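Local atomic coordinates of DegV family protein (Thermus thermophilus, PDB entry 2DT8), a protein that binds a fatty acid, seen here as palmitic acid, and also carries a zinc ion, its wider biological role being less certain. Residues I3-S11 and L21-Y29; A207-W218 and T272-L280. All coordinates share one frame; numbering follows the deposited sequence.

Contact 1 of 2, residues I3-S11 and L21-Y29; sequences ITLVTDSTS and LGVRVVPLY
Thr4 lays its methyl CG2 obliquely against the side chain of Arg24, 3.9 Å from NE, ahead of the parallel pairing of strands 3-8 and 24-32 in a beta-alpha-beta unit. At Leu5 a water links the backbone N to Gly22 O, and the carbonyl O accepts from Arg24 N at 3.0 Å. Val6 turns CG1 to Val26 CG2, 4.0 Å away, on the face that also holds Arg24. Thr7, on the other face, gives N to Arg24 O and takes Val26 N on its O, the parallel pattern of one residue bonding to two; its CG2 meets Val23 CG1 at 3.7 Å, while OG1 turns to Leu86 O. Asp8 opens an Asx turn, its OD1 accepting from Thr10 N through the anti lone pair, and its CB packs on Leu28 CD1. Ser9 gives N to Val26 O and, with chi1 of 67° setting OG between N and the carbonyl carbon, takes Leu28 N on OG at 3.0 Å and also bonds Asp39. Thr10 CG2 touches Leu28 CD2, and palmitic acid also reaches Leu28. Strand 82-87 pairs with strand 3-8, helix 120-135 packs on Leu5 and Thr7, and helix 66-76 packs on Arg24 and Val26.

Contact 2 of 2, residues A207-W218 and T272-L280; sequences AREEILKAFRAW and TYGFYAYSL
Ile211, Phe215 and Trp218 of helix 204-219 pack onto Tyr273, Phe275 and Ala277 of strand 273-279, a helix laid on one face of a four-stranded mixed sheet, and the pair illustrates how an alpha/beta layer is packed by side chains of the helix, without a hydrogen bond between the two segments. The two axes run nearly parallel, 6° apart at a closest approach of 10.7 Å, a separation that side chains must fill.

Aromatic contact lies at the middle. Phe275 sets its ring edge over the face of Phe215 in a T-shaped pair, CZ offset toward the rim, centroids 5.2 Å apart and planes at 80°. Phe215 has CG anti to its backbone N (chi1 -179°), which carries the ring from the helix to the strand, and Phe275 is stacked in turn on Phe229 of the adjoining strand 225-231. Replacing Phe215 with an alanine would probably leave the edge of Phe275 without the face it packs against and open a gap beside Ala277.

Aliphatic groups meeting aromatic side chains flank this pair. Ile211 CG2 approaches Phe275 CE1 to 3.7 Å, the two side chains passing in opposite directions, and Ile211 CD1 reaches Tyr273 CE2 more loosely. Ala277 CB touches Phe215 CE1 at 4.1 Å. Near the start of residues 207-218, Ala207 CB lies against Tyr273 OH, and Arg208 brings its CG close to the same hydroxyl while its charged end pairs with Glu204 and Glu244.

Contact with the strand's backbone is left to the indole. Trp218 extends past Ala277, its rim meeting the chain of Tyr278 and Ser279, with CH2 3.7 Å from Tyr278 CA.

Both contacts are largely buried, yet they lie on opposite sides of the chain's centre, with centres about 26 Å apart, and hold different elements of different sheets. Contact 1 joins two neighbouring strands, so backbone hydrogen bonds carry it, and at the strand's end the hydroxyl of Ser9 adds a side-chain bond to them. Contact 2 joins a helix to a strand of the sheet beside it, layer on layer, and its chemistry is aromatic and aliphatic. Contact 1 touches the fatty acid directly through Leu28; contact 2 only neighbours it, palmitic acid meeting Tyr276, a strand residue outside the helix packing. Helix 120-135 also packs side chains from both, meeting Thr7 in one and Tyr278 in the other.

Contact 1 of 2, residues I3-S11 and L21-Y29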
# COMPACT_ATOMS: atom_id res chain seq x y z
N ILE A 3 8.97 -17.73 12.88
CA ILE A 3 7.85 -17.02 12.28
C ILE A 3 8.22 -16.55 10.88
O ILE A 3 9.25 -15.91 10.69
CB ILE A 3 7.45 -15.81 13.14
CG1 ILE A 3 7.06 -16.29 14.55
CG2 ILE A 3 6.27 -15.05 12.50
CD1 ILE A 3 6.81 -15.19 15.56
N THR A 4 7.38 -16.90 9.92
CA THR A 4 7.60 -16.51 8.53
C THR A 4 6.55 -15.47 8.14
O THR A 4 5.37 -15.60 8.50
CB THR A 4 7.50 -17.73 7.59
OG1 THR A 4 8.63 -18.59 7.80
CG2 THR A 4 7.46 -17.30 6.13
N LEU A 5 6.99 -14.45 7.42
CA LEU A 5 6.10 -13.39 6.96
C LEU A 5 5.60 -13.64 5.55
O LEU A 5 6.37 -14.00 4.66
CB LEU A 5 6.83 -12.05 6.94
CG LEU A 5 6.96 -11.31 8.26
CD1 LEU A 5 8.07 -10.28 8.13
CD2 LEU A 5 5.63 -10.66 8.60
N VAL A 6 4.31 -13.43 5.38
CA VAL A 6 3.63 -13.56 4.10
C VAL A 6 2.84 -12.27 3.88
O VAL A 6 2.30 -11.69 4.83
CB VAL A 6 2.62 -14.75 4.09
CG1 VAL A 6 1.78 -14.71 2.80
CG2 VAL A 6 3.37 -16.06 4.20
N THR A 7 2.82 -11.79 2.65
CA THR A 7 2.03 -10.62 2.33
C THR A 7 1.49 -10.82 0.91
O THR A 7 1.67 -11.90 0.34
CB THR A 7 2.87 -9.30 2.44
OG1 THR A 7 2.00 -8.17 2.29
CG2 THR A 7 3.97 -9.25 1.37
N ASP A 8 0.80 -9.83 0.37
CA ASP A 8 0.28 -9.94 -0.99
C ASP A 8 1.03 -8.94 -1.87
O ASP A 8 1.74 -8.07 -1.36
CB ASP A 8 -1.24 -9.70 -1.01
CG ASP A 8 -1.61 -8.33 -0.54
OD1 ASP A 8 -1.40 -7.37 -1.31
OD2 ASP A 8 -2.12 -8.19 0.60
N SER A 9 0.89 -9.07 -3.19
CA SER A 9 1.62 -8.21 -4.10
C SER A 9 1.33 -6.72 -3.99
O SER A 9 2.15 -5.91 -4.41
CB SER A 9 1.40 -8.68 -5.55
OG SER A 9 0.07 -8.50 -5.96
N THR A 10 0.17 -6.36 -3.44
CA THR A 10 -0.13 -4.94 -3.32
C THR A 10 0.69 -4.23 -2.26
O THR A 10 0.56 -3.02 -2.08
CB THR A 10 -1.65 -4.65 -3.08
OG1 THR A 10 -2.03 -5.04 -1.76
CG2 THR A 10 -2.50 -5.39 -4.10
N SER A 11 1.54 -4.96 -1.54
CA SER A 11 2.40 -4.31 -0.55
C SER A 11 3.50 -3.53 -1.29
O SER A 11 4.22 -2.73 -0.70
CB SER A 11 3.02 -5.34 0.41
OG SER A 11 3.66 -6.39 -0.29
N LEU A 21 14.81 -11.00 2.56
CA LEU A 21 14.21 -11.00 3.89
C LEU A 21 13.29 -12.20 4.14
O LEU A 21 12.76 -12.36 5.24
CB LEU A 21 13.44 -9.69 4.10
CG LEU A 21 14.32 -8.43 4.11
CD1 LEU A 21 13.44 -7.18 4.22
CD2 LEU A 21 15.30 -8.50 5.28
N GLY A 22 13.09 -13.03 3.13
CA GLY A 22 12.26 -14.20 3.31
C GLY A 22 10.77 -13.91 3.38
O GLY A 22 10.00 -14.70 3.93
N VAL A 23 10.37 -12.77 2.82
CA VAL A 23 8.96 -12.41 2.80
C VAL A 23 8.35 -13.12 1.60
O VAL A 23 8.84 -12.98 0.48
CB VAL A 23 8.79 -10.89 2.64
CG1 VAL A 23 7.31 -10.54 2.42
CG2 VAL A 23 9.33 -10.17 3.87
N ARG A 24 7.30 -13.90 1.82
CA ARG A 24 6.65 -14.60 0.72
C ARG A 24 5.50 -13.74 0.21
O ARG A 24 4.79 -13.12 1.00
CB ARG A 24 6.18 -15.97 1.20
CG ARG A 24 7.35 -16.79 1.74
CD ARG A 24 6.97 -18.19 2.14
NE ARG A 24 8.13 -18.91 2.66
CZ ARG A 24 8.42 -20.17 2.38
NH1 ARG A 24 7.63 -20.87 1.57
NH2 ARG A 24 9.49 -20.74 2.90
N VAL A 25 5.33 -13.69 -1.10
CA VAL A 25 4.30 -12.85 -1.68
C VAL A 25 3.27 -13.62 -2.49
O VAL A 25 3.60 -14.39 -3.39
CB VAL A 25 4.95 -11.77 -2.58
CG1 VAL A 25 3.88 -10.83 -3.12
CG2 VAL A 25 5.99 -11.00 -1.79
N VAL A 26 2.00 -13.39 -2.16
CA VAL A 26 0.88 -14.02 -2.86
C VAL A 26 0.41 -12.95 -3.84
O VAL A 26 0.02 -11.85 -3.44
CB VAL A 26 -0.24 -14.37 -1.87
CG1 VAL A 26 -1.42 -14.96 -2.62
CG2 VAL A 26 0.28 -15.35 -0.81
N PRO A 27 0.43 -13.25 -5.14
CA PRO A 27 -0.00 -12.25 -6.12
C PRO A 27 -1.49 -12.00 -6.29
O PRO A 27 -2.31 -12.88 -6.08
CB PRO A 27 0.60 -12.77 -7.43
CG PRO A 27 0.51 -14.25 -7.26
CD PRO A 27 0.95 -14.46 -5.81
N LEU A 28 -1.80 -10.75 -6.65
CA LEU A 28 -3.16 -10.36 -7.01
C LEU A 28 -3.07 -10.23 -8.53
O LEU A 28 -1.97 -10.29 -9.11
CB LEU A 28 -3.58 -9.04 -6.36
CG LEU A 28 -4.28 -9.28 -5.01
CD1 LEU A 28 -3.25 -9.50 -3.90
CD2 LEU A 28 -5.20 -8.11 -4.67
N TYR A 29 -4.21 -10.04 -9.18
CA TYR A 29 -4.26 -9.99 -10.63
C TYR A 29 -4.97 -8.80 -11.21
O TYR A 29 -5.86 -8.23 -10.60
CB TYR A 29 -4.94 -11.25 -11.17
CG TYR A 29 -4.45 -12.52 -10.53
CD1 TYR A 29 -4.94 -12.94 -9.29
CD2 TYR A 29 -3.46 -13.27 -11.14
CE1 TYR A 29 -4.44 -14.09 -8.67
CE2 TYR A 29 -2.95 -14.43 -10.53
CZ TYR A 29 -3.45 -14.82 -9.31
OH TYR A 29 -2.96 -15.95 -8.71
O HOH W 1 9.85 -14.34 6.72

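Contact 2 of 2, residues A207-W218 and T272-L280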
# COMPACT_ATOMS: atom_id res chain seq x y z
N ALA A 207 -0.65 21.76 -3.91
CA ALA A 207 -1.00 20.45 -3.41
C ALA A 207 0.11 19.82 -2.55
O ALA A 207 -0.12 19.26 -1.47
CB ALA A 207 -1.33 19.46 -4.57
N ARG A 208 1.34 19.96 -3.04
CA ARG A 208 2.47 19.45 -2.28
C ARG A 208 2.63 20.21 -0.96
O ARG A 208 2.98 19.61 0.06
CB ARG A 208 3.75 19.55 -3.11
CG ARG A 208 3.73 18.69 -4.36
CD ARG A 208 5.13 18.46 -4.90
NE ARG A 208 5.84 19.72 -5.09
CZ ARG A 208 5.69 20.51 -6.15
NH1 ARG A 208 4.85 20.17 -7.12
NH2 ARG A 208 6.37 21.64 -6.24
N GLU A 209 2.35 21.51 -0.97
CA GLU A 209 2.46 22.31 0.24
C GLU A 209 1.45 21.85 1.29
O GLU A 209 1.74 21.80 2.48
CB GLU A 209 2.35 23.81 -0.11
CG GLU A 209 3.43 24.24 -1.10
CD GLU A 209 3.40 25.72 -1.48
OE1 GLU A 209 2.31 26.33 -1.44
OE2 GLU A 209 4.47 26.26 -1.84
N GLU A 210 0.29 21.54 0.78
CA GLU A 210 -0.77 21.08 1.66
C GLU A 210 -0.48 19.69 2.24
O GLU A 210 -0.62 19.44 3.43
CB GLU A 210 -2.18 20.92 0.93
CG GLU A 210 -3.29 20.15 1.65
CD GLU A 210 -3.58 20.68 3.05
OE1 GLU A 210 -3.49 21.91 3.26
OE2 GLU A 210 -3.92 19.87 3.94
N ILE A 211 0.29 18.95 1.50
CA ILE A 211 0.62 17.62 1.98
C ILE A 211 1.74 17.75 3.04
O ILE A 211 1.72 17.12 4.10
CB ILE A 211 1.20 16.63 0.84
CG1 ILE A 211 0.04 16.17 -0.05
CG2 ILE A 211 1.95 15.43 1.43
CD1 ILE A 211 0.49 15.41 -1.29
N LEU A 212 2.66 18.74 2.81
CA LEU A 212 3.75 18.93 3.77
C LEU A 212 3.24 19.61 5.05
O LEU A 212 3.73 19.31 6.15
CB LEU A 212 4.88 19.75 3.14
CG LEU A 212 6.18 19.82 3.95
CD1 LEU A 212 6.94 18.50 3.85
CD2 LEU A 212 7.03 20.96 3.43
N LYS A 213 2.21 20.39 4.89
CA LYS A 213 1.58 21.01 6.05
C LYS A 213 1.00 19.91 6.94
O LYS A 213 1.19 19.92 8.16
CB LYS A 213 0.47 21.97 5.60
CG LYS A 213 -0.34 22.55 6.76
CD LYS A 213 -1.46 23.47 6.26
CE LYS A 213 -2.35 23.94 7.40
NZ LYS A 213 -3.44 24.85 6.92
N ALA A 214 0.28 18.98 6.33
CA ALA A 214 -0.32 17.87 7.07
C ALA A 214 0.76 17.01 7.71
O ALA A 214 0.63 16.57 8.85
CB ALA A 214 -1.18 17.02 6.13
N PHE A 215 1.84 16.77 6.96
CA PHE A 215 2.94 15.96 7.46
C PHE A 215 3.62 16.57 8.67
O PHE A 215 3.91 15.88 9.65
CB PHE A 215 3.98 15.74 6.36
CG PHE A 215 5.14 14.89 6.78
CD1 PHE A 215 4.94 13.57 7.20
CD2 PHE A 215 6.43 15.39 6.75
CE1 PHE A 215 6.02 12.78 7.59
CE2 PHE A 215 7.52 14.60 7.14
CZ PHE A 215 7.31 13.29 7.55
N ARG A 216 3.90 17.87 8.60
CA ARG A 216 4.54 18.54 9.73
C ARG A 216 3.66 18.45 10.97
O ARG A 216 4.16 18.21 12.07
CB ARG A 216 4.82 20.00 9.38
CG ARG A 216 6.02 20.21 8.47
CD ARG A 216 6.23 21.70 8.20
NE ARG A 216 7.37 21.97 7.32
CZ ARG A 216 8.64 21.94 7.70
NH1 ARG A 216 8.96 21.65 8.96
NH2 ARG A 216 9.60 22.21 6.82
N ALA A 217 2.35 18.65 10.80
CA ALA A 217 1.41 18.57 11.92
C ALA A 217 1.45 17.17 12.53
O ALA A 217 1.51 17.02 13.75
CB ALA A 217 0.00 18.89 11.45
N TRP A 218 1.42 16.15 11.68
CA TRP A 218 1.47 14.76 12.15
C TRP A 218 2.82 14.42 12.79
O TRP A 218 2.89 13.68 13.78
CB TRP A 218 1.23 13.79 10.99
CG TRP A 218 1.46 12.36 11.34
CD1 TRP A 218 0.56 11.49 11.90
CD2 TRP A 218 2.69 11.64 11.22
NE1 TRP A 218 1.16 10.28 12.14
CE2 TRP A 218 2.47 10.34 11.73
CE3 TRP A 218 3.96 11.96 10.73
CZ2 TRP A 218 3.47 9.37 11.78
CZ3 TRP A 218 4.96 10.99 10.78
CH2 TRP A 218 4.71 9.71 11.29
N THR A 272 -0.52 9.35 -10.10
CA THR A 272 -0.69 9.20 -8.66
C THR A 272 0.67 9.38 -7.99
O THR A 272 1.70 8.95 -8.51
CB THR A 272 -1.23 7.78 -8.30
OG1 THR A 272 -2.49 7.58 -8.95
CG2 THR A 272 -1.43 7.63 -6.79
N TYR A 273 0.69 10.07 -6.85
CA TYR A 273 1.93 10.25 -6.10
C TYR A 273 1.58 10.57 -4.66
O TYR A 273 0.50 11.06 -4.37
CB TYR A 273 2.81 11.37 -6.69
CG TYR A 273 2.21 12.75 -6.63
CD1 TYR A 273 1.33 13.21 -7.62
CD2 TYR A 273 2.51 13.61 -5.57
CE1 TYR A 273 0.79 14.48 -7.56
CE2 TYR A 273 1.97 14.89 -5.50
CZ TYR A 273 1.11 15.31 -6.50
OH TYR A 273 0.58 16.58 -6.44
N GLY A 274 2.50 10.26 -3.75
CA GLY A 274 2.25 10.55 -2.35
C GLY A 274 3.26 9.72 -1.55
O GLY A 274 4.25 9.23 -2.08
N PHE A 275 2.93 9.59 -0.26
CA PHE A 275 3.83 8.85 0.60
C PHE A 275 3.16 8.38 1.89
O PHE A 275 2.19 8.97 2.36
CB PHE A 275 5.23 9.43 0.94
CG PHE A 275 5.07 10.62 1.84
CD1 PHE A 275 4.72 11.84 1.30
CD2 PHE A 275 5.32 10.49 3.20
CE1 PHE A 275 4.61 12.95 2.13
CE2 PHE A 275 5.20 11.61 4.02
CZ PHE A 275 4.85 12.84 3.49
N TYR A 276 3.70 7.26 2.39
CA TYR A 276 3.18 6.77 3.65
C TYR A 276 4.35 7.04 4.60
O TYR A 276 5.49 7.23 4.18
CB TYR A 276 3.09 5.21 3.53
CG TYR A 276 1.66 4.78 3.49
CD1 TYR A 276 0.95 4.63 4.68
CD2 TYR A 276 1.04 4.51 2.27
CE1 TYR A 276 -0.38 4.22 4.65
CE2 TYR A 276 -0.29 4.10 2.24
CZ TYR A 276 -0.99 3.95 3.43
OH TYR A 276 -2.31 3.56 3.40
N ALA A 277 3.99 7.05 5.89
CA ALA A 277 5.03 7.28 6.88
C ALA A 277 4.71 6.83 8.43
O ALA A 277 3.53 6.74 8.73
CB ALA A 277 5.55 8.78 7.13
N TYR A 278 5.70 6.50 9.25
CA TYR A 278 5.43 6.14 10.64
C TYR A 278 6.68 6.50 11.42
O TYR A 278 7.71 6.83 10.83
CB TYR A 278 5.09 4.66 10.84
CG TYR A 278 6.24 3.69 10.70
CD1 TYR A 278 6.60 3.18 9.45
CD2 TYR A 278 6.95 3.25 11.82
CE1 TYR A 278 7.63 2.26 9.33
CE2 TYR A 278 7.99 2.33 11.70
CZ TYR A 278 8.33 1.84 10.45
OH TYR A 278 9.36 0.95 10.31
N SER A 279 6.58 6.47 12.74
CA SER A 279 7.73 6.81 13.58
C SER A 279 7.99 5.71 14.59
O SER A 279 7.14 4.85 14.83
CB SER A 279 7.48 8.13 14.30
OG SER A 279 6.40 8.02 15.22
N LEU A 280 9.19 5.75 15.17
CA LEU A 280 9.56 4.74 16.16
C LEU A 280 10.59 5.29 17.13
O LEU A 280 11.01 6.45 16.96
CB LEU A 280 10.11 3.49 15.47
CG LEU A 280 11.44 3.59 14.70
CD1 LEU A 280 11.92 2.19 14.36
CD2 LEU A 280 11.27 4.42 13.44
OXT LEU A 280 10.95 4.53 18.06